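Local coordinates for Exo-arabinanase (Penicillium chrysogenum, PDB 3A72), which probably hydrolyses alpha-1,5-linked L-arabinan from the chain end as an exo-acting arabinanase, and is captured here with arabinobiose bound, at residues 29-34 / 85-90; 97-102 / 120-125; 101-106 / 152-157; 267-272 / 316-321. All blocks are in the same frame, centred on the assembly; numbering follows the deposited sequence.

Interaction 1. Residues 29-34 / 85-90; sequences EQLPNG and LYSLPE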
# COMPACT_ATOMS: atom_id res chain seq x y z
N GLU A 29 -0.35 -6.18 -7.99
CA GLU A 29 0.83 -7.03 -8.00
C GLU A 29 1.13 -7.43 -9.43
O GLU A 29 0.23 -7.52 -10.25
CB GLU A 29 0.66 -8.26 -7.10
CG GLU A 29 1.82 -9.22 -6.94
CD GLU A 29 3.06 -8.56 -6.40
OE1 GLU A 29 3.60 -8.82 -5.28
OE2 GLU A 29 3.63 -7.79 -7.21
N GLN A 30 2.39 -7.69 -9.73
CA GLN A 30 2.80 -8.29 -10.99
C GLN A 30 3.35 -9.68 -10.64
O GLN A 30 4.24 -9.82 -9.82
CB GLN A 30 3.86 -7.47 -11.72
CG GLN A 30 4.19 -8.13 -13.04
CD GLN A 30 5.17 -7.35 -13.87
OE1 GLN A 30 6.16 -6.78 -13.39
NE2 GLN A 30 4.92 -7.29 -15.18
N LEU A 31 2.78 -10.69 -11.27
CA LEU A 31 3.20 -12.06 -11.06
C LEU A 31 4.47 -12.31 -11.87
O LEU A 31 4.80 -11.57 -12.81
CB LEU A 31 2.10 -13.02 -11.47
CG LEU A 31 0.77 -12.81 -10.79
CD1 LEU A 31 -0.14 -13.99 -11.13
CD2 LEU A 31 0.89 -12.65 -9.27
N PRO A 32 5.26 -13.33 -11.54
CA PRO A 32 6.53 -13.56 -12.28
C PRO A 32 6.36 -13.68 -13.80
O PRO A 32 7.28 -13.20 -14.50
CB PRO A 32 7.06 -14.87 -11.66
CG PRO A 32 6.60 -14.70 -10.21
CD PRO A 32 5.18 -14.17 -10.34
N ASN A 33 5.21 -14.20 -14.28
CA ASN A 33 5.00 -14.29 -15.74
C ASN A 33 4.67 -12.97 -16.39
O ASN A 33 4.53 -12.92 -17.62
CB ASN A 33 3.92 -15.31 -16.07
CG ASN A 33 2.53 -14.91 -15.76
OD1 ASN A 33 2.31 -13.85 -15.13
ND2 ASN A 33 1.57 -15.69 -16.26
N GLY A 34 4.57 -11.91 -15.62
CA GLY A 34 4.27 -10.59 -16.09
C GLY A 34 2.84 -10.15 -15.91
O GLY A 34 2.55 -8.95 -16.05
N LEU A 85 -1.81 -6.98 -2.00
CA LEU A 85 -1.40 -8.16 -2.73
C LEU A 85 0.11 -8.34 -2.68
O LEU A 85 0.84 -7.37 -2.86
CB LEU A 85 -1.86 -8.11 -4.18
CG LEU A 85 -3.35 -8.31 -4.39
CD1 LEU A 85 -3.71 -7.85 -5.80
CD2 LEU A 85 -3.71 -9.79 -4.22
N TYR A 86 0.57 -9.60 -2.52
CA TYR A 86 2.01 -9.83 -2.49
C TYR A 86 2.36 -11.24 -2.99
O TYR A 86 1.94 -12.23 -2.37
CB TYR A 86 2.55 -9.70 -1.07
CG TYR A 86 4.04 -9.68 -0.97
CD1 TYR A 86 4.83 -8.81 -1.72
CD2 TYR A 86 4.73 -10.54 -0.12
CE1 TYR A 86 6.20 -8.79 -1.64
CE2 TYR A 86 6.13 -10.53 -0.00
CZ TYR A 86 6.83 -9.65 -0.76
OH TYR A 86 8.23 -9.64 -0.62
N SER A 87 3.07 -11.31 -4.08
CA SER A 87 3.60 -12.58 -4.62
C SER A 87 4.88 -12.88 -3.88
O SER A 87 5.85 -12.10 -3.95
CB SER A 87 3.80 -12.45 -6.12
OG SER A 87 4.33 -13.64 -6.66
N LEU A 88 4.95 -13.99 -3.12
CA LEU A 88 6.16 -14.28 -2.36
C LEU A 88 7.35 -14.43 -3.30
O LEU A 88 7.32 -15.27 -4.19
CB LEU A 88 6.03 -15.61 -1.58
CG LEU A 88 5.19 -15.56 -0.29
CD1 LEU A 88 5.28 -16.91 0.36
CD2 LEU A 88 5.69 -14.48 0.66
N PRO A 89 8.44 -13.66 -3.04
CA PRO A 89 9.62 -13.83 -3.86
C PRO A 89 10.53 -14.94 -3.47
O PRO A 89 11.52 -15.23 -4.17
CB PRO A 89 10.34 -12.46 -3.70
CG PRO A 89 9.80 -11.83 -2.52
CD PRO A 89 8.49 -12.48 -2.19
N GLU A 90 10.22 -15.61 -2.37
CA GLU A 90 10.95 -16.76 -1.84
C GLU A 90 10.00 -17.57 -0.99
O GLU A 90 8.99 -17.03 -0.51
CB GLU A 90 12.18 -16.31 -1.06
CG GLU A 90 11.87 -15.55 0.19
CD GLU A 90 13.05 -15.11 0.93
OE1 GLU A 90 13.73 -15.98 1.53
OE2 GLU A 90 13.32 -13.90 0.95
O HOH W 1 3.34 -6.47 -3.81

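Interaction 2. Residues 97-102 / 120-125; sequences KGTLLL and ASQDDG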
# COMPACT_ATOMS: atom_id res chain seq x y z
N LYS A 97 7.75 -20.07 -2.97
CA LYS A 97 7.89 -18.92 -3.85
C LYS A 97 6.74 -18.89 -4.83
O LYS A 97 6.40 -19.94 -5.41
CB LYS A 97 9.20 -19.04 -4.58
CG LYS A 97 9.53 -17.92 -5.54
CD LYS A 97 10.88 -18.05 -6.17
CE LYS A 97 11.10 -19.15 -7.18
NZ LYS A 97 12.23 -18.91 -8.20
N GLY A 98 6.18 -17.72 -5.04
CA GLY A 98 5.08 -17.58 -5.97
C GLY A 98 3.73 -17.79 -5.38
O GLY A 98 2.70 -17.52 -6.05
N THR A 99 3.63 -18.26 -4.12
CA THR A 99 2.37 -18.15 -3.42
C THR A 99 1.91 -16.70 -3.48
O THR A 99 2.69 -15.79 -3.22
CB THR A 99 2.54 -18.56 -1.96
OG1 THR A 99 2.93 -19.95 -1.86
CG2 THR A 99 1.25 -18.39 -1.18
N LEU A 100 0.65 -16.44 -3.79
CA LEU A 100 0.10 -15.12 -3.86
C LEU A 100 -0.68 -14.84 -2.59
O LEU A 100 -1.61 -15.60 -2.27
CB LEU A 100 -0.78 -14.97 -5.09
CG LEU A 100 -1.45 -13.59 -5.23
CD1 LEU A 100 -0.46 -12.46 -5.47
CD2 LEU A 100 -2.48 -13.67 -6.37
N LEU A 101 -0.32 -13.80 -1.88
CA LEU A 101 -0.95 -13.44 -0.63
C LEU A 101 -1.83 -12.19 -0.80
O LEU A 101 -1.52 -11.29 -1.59
CB LEU A 101 0.09 -13.16 0.45
CG LEU A 101 1.06 -14.30 0.70
CD1 LEU A 101 2.12 -13.90 1.71
CD2 LEU A 101 0.29 -15.54 1.19
N LEU A 102 -2.88 -12.16 -0.01
CA LEU A 102 -3.66 -10.94 0.20
C LEU A 102 -3.75 -10.73 1.70
O LEU A 102 -4.23 -11.65 2.43
CB LEU A 102 -5.05 -10.97 -0.44
CG LEU A 102 -5.86 -9.69 -0.19
CD1 LEU A 102 -6.69 -9.29 -1.37
CD2 LEU A 102 -6.75 -9.79 1.04
N ALA A 120 -4.20 -16.80 1.10
CA ALA A 120 -3.21 -17.27 0.14
C ALA A 120 -3.89 -17.97 -1.03
O ALA A 120 -4.90 -18.68 -0.88
CB ALA A 120 -2.24 -18.22 0.78
N SER A 121 -3.28 -17.81 -2.19
CA SER A 121 -3.64 -18.49 -3.40
C SER A 121 -2.43 -19.20 -3.99
O SER A 121 -1.34 -18.60 -4.09
CB SER A 121 -4.14 -17.47 -4.45
OG SER A 121 -4.32 -18.09 -5.72
N GLN A 122 -2.60 -20.47 -4.36
CA GLN A 122 -1.55 -21.24 -4.95
C GLN A 122 -1.70 -21.33 -6.46
O GLN A 122 -0.84 -21.99 -7.09
CB GLN A 122 -1.54 -22.65 -4.35
CG GLN A 122 -1.50 -22.69 -2.87
CD GLN A 122 -0.32 -22.01 -2.25
OE1 GLN A 122 0.79 -21.77 -2.79
NE2 GLN A 122 -0.54 -21.71 -0.98
N ASP A 123 -2.68 -20.69 -7.06
CA ASP A 123 -2.98 -20.80 -8.47
C ASP A 123 -3.09 -19.44 -9.09
O ASP A 123 -3.95 -19.19 -10.00
CB ASP A 123 -4.26 -21.64 -8.69
CG ASP A 123 -5.46 -21.13 -7.92
OD1 ASP A 123 -5.44 -19.98 -7.41
OD2 ASP A 123 -6.46 -21.89 -7.84
N ASP A 124 -2.21 -18.52 -8.67
CA ASP A 124 -2.06 -17.22 -9.34
C ASP A 124 -3.32 -16.39 -9.22
O ASP A 124 -3.61 -15.52 -10.04
CB ASP A 124 -1.59 -17.35 -10.80
CG ASP A 124 -0.20 -17.97 -10.95
OD1 ASP A 124 0.57 -17.86 -10.03
OD2 ASP A 124 0.15 -18.51 -12.03
N GLY A 125 -4.05 -16.56 -8.10
CA GLY A 125 -5.21 -15.71 -7.84
C GLY A 125 -6.55 -16.25 -8.28
O GLY A 125 -7.52 -15.47 -8.27
O HOH W 2 -0.11 -18.57 -6.76

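Interaction 3. Residues 101-106 / 152-157; sequences LLAGSS and PFLLAN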
# COMPACT_ATOMS: atom_id res chain seq x y z
N LEU A 101 -0.32 -13.80 -1.88
CA LEU A 101 -0.95 -13.44 -0.63
C LEU A 101 -1.83 -12.19 -0.80
O LEU A 101 -1.52 -11.29 -1.59
CB LEU A 101 0.09 -13.16 0.45
CG LEU A 101 1.06 -14.30 0.70
CD1 LEU A 101 2.12 -13.90 1.71
CD2 LEU A 101 0.29 -15.54 1.19
N LEU A 102 -2.88 -12.16 -0.01
CA LEU A 102 -3.66 -10.94 0.20
C LEU A 102 -3.75 -10.73 1.70
O LEU A 102 -4.23 -11.65 2.43
CB LEU A 102 -5.05 -10.97 -0.44
CG LEU A 102 -5.86 -9.69 -0.19
CD1 LEU A 102 -6.69 -9.29 -1.37
CD2 LEU A 102 -6.75 -9.79 1.04
N ALA A 103 -3.35 -9.57 2.18
CA ALA A 103 -3.67 -9.12 3.52
C ALA A 103 -4.74 -8.04 3.41
O ALA A 103 -4.76 -7.27 2.45
CB ALA A 103 -2.47 -8.60 4.25
N GLY A 104 -5.61 -7.91 4.40
CA GLY A 104 -6.58 -6.86 4.40
C GLY A 104 -7.43 -6.91 5.64
O GLY A 104 -7.30 -7.88 6.42
N SER A 105 -8.28 -5.92 5.86
CA SER A 105 -8.96 -5.80 7.13
C SER A 105 -10.41 -6.23 7.04
O SER A 105 -11.23 -5.67 6.29
CB SER A 105 -8.83 -4.38 7.65
OG SER A 105 -9.27 -4.34 8.99
N SER A 106 -10.75 -7.22 7.87
CA SER A 106 -12.09 -7.73 8.11
C SER A 106 -12.74 -6.88 9.17
O SER A 106 -12.21 -6.75 10.28
CB SER A 106 -11.96 -9.18 8.60
OG SER A 106 -13.19 -9.66 9.13
N PRO A 152 -2.07 -2.78 6.06
CA PRO A 152 -0.94 -3.70 5.96
C PRO A 152 -0.09 -3.47 4.70
O PRO A 152 -0.61 -3.16 3.60
CB PRO A 152 -1.57 -5.09 5.88
CG PRO A 152 -2.94 -4.83 5.30
CD PRO A 152 -3.38 -3.52 5.94
N PHE A 153 1.20 -3.69 4.87
CA PHE A 153 2.18 -3.72 3.78
C PHE A 153 3.07 -4.94 4.02
O PHE A 153 3.60 -5.07 5.13
CB PHE A 153 3.01 -2.42 3.73
CG PHE A 153 3.91 -2.37 2.51
CD1 PHE A 153 3.46 -1.80 1.34
CD2 PHE A 153 5.16 -2.96 2.53
CE1 PHE A 153 4.22 -1.84 0.19
CE2 PHE A 153 5.94 -3.00 1.37
CZ PHE A 153 5.46 -2.46 0.23
N LEU A 154 3.21 -5.81 3.04
CA LEU A 154 3.94 -7.07 3.18
C LEU A 154 5.29 -7.03 2.46
O LEU A 154 5.37 -6.53 1.34
CB LEU A 154 3.13 -8.24 2.62
CG LEU A 154 1.77 -8.50 3.27
CD1 LEU A 154 1.04 -9.64 2.58
CD2 LEU A 154 1.88 -8.82 4.77
N LEU A 155 6.31 -7.60 3.10
CA LEU A 155 7.65 -7.67 2.52
C LEU A 155 8.34 -8.91 3.06
O LEU A 155 8.36 -9.10 4.30
CB LEU A 155 8.42 -6.43 2.87
CG LEU A 155 9.89 -6.33 2.37
CD1 LEU A 155 10.23 -4.93 1.87
CD2 LEU A 155 10.83 -6.76 3.42
N ALA A 156 8.90 -9.75 2.23
CA ALA A 156 9.68 -10.91 2.65
C ALA A 156 11.16 -10.59 2.65
O ALA A 156 11.67 -9.85 1.80
CB ALA A 156 9.40 -12.11 1.75
N ASN A 157 11.88 -11.22 3.58
CA ASN A 157 13.32 -11.11 3.68
C ASN A 157 13.84 -12.31 4.45
O ASN A 157 13.30 -12.61 5.52
CB ASN A 157 13.71 -9.85 4.39
CG ASN A 157 15.21 -9.67 4.47
OD1 ASN A 157 15.91 -9.71 3.44
ND2 ASN A 157 15.68 -9.48 5.69

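Interaction 4. Residues 267-272 / 316-321; sequences SPYAVW and RALRVL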
# COMPACT_ATOMS: atom_id res chain seq x y z
N SER A 267 -0.79 9.59 2.47
CA SER A 267 -0.90 8.32 1.79
C SER A 267 0.14 8.07 0.71
O SER A 267 -0.20 7.99 -0.47
CB SER A 267 -2.30 8.13 1.23
OG SER A 267 -2.60 8.98 0.14
N PRO A 268 1.38 7.90 1.10
CA PRO A 268 2.45 7.73 0.09
C PRO A 268 2.49 6.34 -0.50
O PRO A 268 2.03 5.34 0.08
CB PRO A 268 3.72 7.94 0.93
CG PRO A 268 3.35 7.39 2.30
CD PRO A 268 1.92 7.84 2.48
N TYR A 269 3.14 6.25 -1.65
CA TYR A 269 3.57 4.98 -2.22
C TYR A 269 4.97 5.20 -2.78
O TYR A 269 5.23 6.26 -3.35
CB TYR A 269 2.57 4.46 -3.28
CG TYR A 269 2.56 2.93 -3.31
CD1 TYR A 269 1.58 2.24 -2.61
CD2 TYR A 269 3.54 2.18 -3.96
CE1 TYR A 269 1.55 0.87 -2.59
CE2 TYR A 269 3.53 0.81 -3.91
CZ TYR A 269 2.54 0.16 -3.24
OH TYR A 269 2.48 -1.22 -3.15
N ALA A 270 5.85 4.23 -2.65
CA ALA A 270 7.23 4.34 -3.17
C ALA A 270 7.61 3.04 -3.88
O ALA A 270 7.29 1.95 -3.39
CB ALA A 270 8.22 4.57 -2.06
N VAL A 271 8.35 3.18 -4.95
CA VAL A 271 8.92 2.09 -5.74
C VAL A 271 10.33 2.52 -6.20
O VAL A 271 10.69 3.69 -6.09
CB VAL A 271 8.04 1.73 -6.95
CG1 VAL A 271 6.73 1.16 -6.48
CG2 VAL A 271 7.85 2.91 -7.89
N TRP A 272 11.06 1.57 -6.74
CA TRP A 272 12.39 1.81 -7.29
C TRP A 272 12.51 1.09 -8.63
O TRP A 272 12.11 -0.04 -8.77
CB TRP A 272 13.48 1.36 -6.29
CG TRP A 272 14.86 1.51 -6.88
CD1 TRP A 272 15.65 2.58 -6.85
CD2 TRP A 272 15.59 0.51 -7.61
NE1 TRP A 272 16.84 2.36 -7.50
CE2 TRP A 272 16.82 1.08 -7.99
CE3 TRP A 272 15.31 -0.81 -7.98
CZ2 TRP A 272 17.78 0.39 -8.71
CZ3 TRP A 272 16.26 -1.51 -8.71
CH2 TRP A 272 17.46 -0.91 -9.05
N ARG A 316 -2.73 6.29 -3.95
CA ARG A 316 -2.46 5.91 -5.33
C ARG A 316 -1.26 5.00 -5.38
O ARG A 316 -0.22 5.29 -4.78
CB ARG A 316 -2.29 7.18 -6.18
CG ARG A 316 -2.20 6.93 -7.66
CD ARG A 316 -2.17 8.22 -8.46
NE ARG A 316 -0.93 8.93 -8.20
CZ ARG A 316 -0.54 10.01 -8.86
NH1 ARG A 316 -1.25 10.49 -9.87
NH2 ARG A 316 0.60 10.64 -8.53
N ALA A 317 -1.40 3.88 -6.10
CA ALA A 317 -0.43 2.78 -6.05
C ALA A 317 0.47 2.82 -7.26
O ALA A 317 0.05 3.06 -8.40
CB ALA A 317 -1.15 1.45 -5.97
N LEU A 318 1.77 2.57 -7.05
CA LEU A 318 2.78 2.55 -8.08
C LEU A 318 3.35 1.13 -8.20
O LEU A 318 3.50 0.42 -7.19
CB LEU A 318 3.94 3.48 -7.74
CG LEU A 318 3.60 4.94 -7.49
CD1 LEU A 318 4.85 5.72 -7.14
CD2 LEU A 318 2.90 5.54 -8.70
N ARG A 319 3.79 0.76 -9.39
CA ARG A 319 4.51 -0.50 -9.58
C ARG A 319 5.46 -0.35 -10.78
O ARG A 319 5.04 0.00 -11.87
CB ARG A 319 3.60 -1.67 -9.76
CG ARG A 319 4.36 -2.98 -9.86
CD ARG A 319 3.50 -4.21 -9.68
NE ARG A 319 2.98 -4.27 -8.32
CZ ARG A 319 3.69 -4.63 -7.24
NH1 ARG A 319 4.94 -5.01 -7.34
NH2 ARG A 319 3.10 -4.59 -6.08
N VAL A 320 6.72 -0.68 -10.55
CA VAL A 320 7.69 -0.79 -11.63
C VAL A 320 7.54 -2.20 -12.21
O VAL A 320 7.83 -3.20 -11.51
CB VAL A 320 9.11 -0.53 -11.15
CG1 VAL A 320 10.12 -0.78 -12.28
CG2 VAL A 320 9.25 0.91 -10.62
N LEU A 321 7.06 -2.30 -13.43
CA LEU A 321 6.95 -3.61 -14.06
C LEU A 321 8.32 -4.15 -14.38
O LEU A 321 9.29 -3.42 -14.56
CB LEU A 321 6.10 -3.49 -15.32
CG LEU A 321 4.67 -2.97 -15.10
CD1 LEU A 321 3.95 -3.02 -16.43
CD2 LEU A 321 3.93 -3.70 -14.02
O HOH W 3 0.16 7.75 -3.42

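Interaction 1. Residues 29-34 / 85-90
Glu29 reaches across to Ser87 and makes the firm part of this contact. CB of Glu29 rests on CB of Leu85 at 3.9 Å; beyond it the chain bends at chi2 (58°), turning CD towards the facing strand. The carboxylate then takes the backbone N-H of Ser87: N of Ser87 lies 2.8 Å from OE1 of Glu29, the bond is nearly straight at 173°, and the donor approaches on the anti side, 25° out of the carboxylate plane. Water 1, which donates to O of Leu85 at 2.8 Å, also gives OE1 a weak bond. The other oxygen has partners of its own: OE2 of Glu29 accepts from N of Gln30 at 2.8 Å through its anti lone pair and forms a salt bridge with Arg319. With both oxygens gripped, the carboxylate has little freedom to rotate, and the nearby guanidinium would favour its charged form.

Past Glu29 the contact thins out. CD2 of Leu31 comes no nearer to CB of Ser87 than 4.3 Å, and CD of the solvent-exposed Pro32 stands 3.8 Å from OG of Ser87. Here the chain leaves in a type I turn from Leu31 to Gly34, whose last carbonyl is bound by NE2 of Gln30.

In the propeller, strands 23-30 and 82-87 are the inner edges of successive blades. Leu31 and Leu85 both lean on Leu37 of strand 36-42, Leu31 also touches Leu100 of strand 100-106, and the hydroxyl of Tyr86 bonds to Ala156 of strand 149-157.

Interaction 2. Residues 97-102 / 120-125
The end of the beta hairpin of strands 100-106 and 114-121, where Leu100 pairs with Ser121, runs directly into an Asp box, the Ser-X-Asp-X-Gly-X-Thr-Trp turn that recurs in sialidase-type propellers; here it spans Ser121 to Trp128. Leu100 and Ser121 are an antiparallel hydrogen-bonded pair: N of Leu100 gives to O of Ser121 at 3.0 Å, and N of Ser121 returns a bond to O of Leu100 at 2.8 Å. Next comes the non-hydrogen-bonded pair of Leu101 and Ala120, where CD2 of Leu101 packs on CB of Ala120 at 3.7 Å.

At the turn, the Leu100 side chain extends with CG anti to the backbone N (chi1 178°), and its CD2 comes to rest 3.7 Å from CA of Gly125, against backbone where there is no side chain. Ser121 holds that backbone from within, its OG, anti to the backbone N, accepting from N of Gly125 at 2.8 Å. Asp123 binds Thr127 with OD2, and the carbonyl of Gly125 receives the hydroxyl of Ser68. On the exposed side of Gln122, its side chain and that of Thr99 cross obliquely, with OG1 of Thr99 3.0 Å from OE1 of Gln122; the one hydroxyl proton can also serve O of Lys96, its stronger partner. Water 2 accepts from N of Asp124 at 2.8 Å and lies within bonding reach of the carbonyls of Gly98 and Ser121.

The turn is therefore fixed chiefly by its own polar groups, while the strand pair leading into it is tied by two backbone bonds, and Leu100 and Thr99 bring side chains up to the turn, with a water between the backbones of Gly98, Ser121 and Asp124.

Interaction 3. Residues 101-106 / 152-157
Pro152 meets Ala103 with its ring. Starting at its CB, which lies 4.0 Å from CB of Ala103, the ring carries on to CG, its furthest point towards strand 101-106. There CG touches the same methyl at 3.9 Å and also sits over the backbone, 4.1 Å from C of Ala103 and 4.2 Å from N of Gly104. The CB-CG side of the ring thus rests on the alanine methyl, and CG reaches the start of the next peptide. Beyond, the backbone of Gly104 is almost fully stretched.

Two residues on, Leu154 points the same way. Its CG lies anti to the carbonyl carbon (chi1 -60°), and CD1 is the branch that does the touching: it sits 4.0 Å from CB of Ala103 and 4.2 Å from CB of Leu101. CB of Ala103 thus meets both the proline ring and the leucine methyl. The two strands run antiparallel, at 160°, with 7.2 Å between their axes, too wide for backbone pairing.

They belong to successive propeller blades, with Ile116 of the first and Cys163 of the second also against Pro152. A bound arabinofuranose lies about 9 Å from the Pro152 side chain, so the proline is near the sugar without touching it.

All the touching atoms across the seam, one backbone N and one carbonyl carbon apart, are aliphatic and buried, and the strands exchange no hydrogen bonds; between these two segments the join is apolar contact alone.

Interaction 4. Residues 267-272 / 316-321
The first torsion of Val271 (-66°) sets CG1 anti to the carbonyl carbon, and this delivers its two methyls to two residues of the facing strand: CG1 to CB of Leu318 at 3.8 Å, CG2 to CG2 of Val320 at 3.7 Å. The strands are the inner ones of two adjoining blades of the beta-propeller and run almost parallel, 6° apart, with axes separated by 6.4 Å; they exchange no backbone bonds, and side chains meet between them. Val271 and Leu318 meet at about a right angle.

One pair further back, Tyr269 packs against Ala317 and Leu318. Its ring lies broadside to the other strand, and CA of Ala317 sits over one face in a CH-pi contact, 22° off the ring normal and shifted towards the rim. N of Leu318 is over that same face, while CE2 of the ring comes to 3.3 Å from O of Leu318. The peptide between Ala317 and Leu318 stands steeply to the ring, and CB of Tyr269 lies 3.3 Å from O of Arg316.

That carbonyl is also tied by water: water 3 donates to O of Arg316 at 2.8 Å and to O of Ser267 at 3.0 Å, bridging the strand starts. The two arginines find polar partners in neighbouring strands and loops. Arg316 bonds to Gly290 and Ser285 in the blade of strand 269-273, and Arg319 binds Asn28 of strand 23-30. At the far end, where Val271 and Val320 are partly exposed, CG2 of Val320 closes to 3.5 Å from O of Trp272.

In the fold
The six four-stranded antiparallel sheets form a six-bladed propeller, and interactions 1, 3 and 4 are seams between successive blades, whereas interaction 2 lies within one. Interactions 1 and 2 have centres 8 Å apart and share the sheet of strands 82-87, 100-106 and 114-121; interaction 3 starts from the same strand, 100-106, on its way to the next blade. Interaction 4 opens last in the chain, 15 Å from interactions 1 and 3 and 21 Å from interaction 2, yet the Glu29-Arg319 salt bridge joins it to interaction 1. Phe153 meets Tyr269 between interactions 3 and 4, whose Pro152 and Tyr269 side chains lie about 9 and 12 Å from bound arabinofuranose.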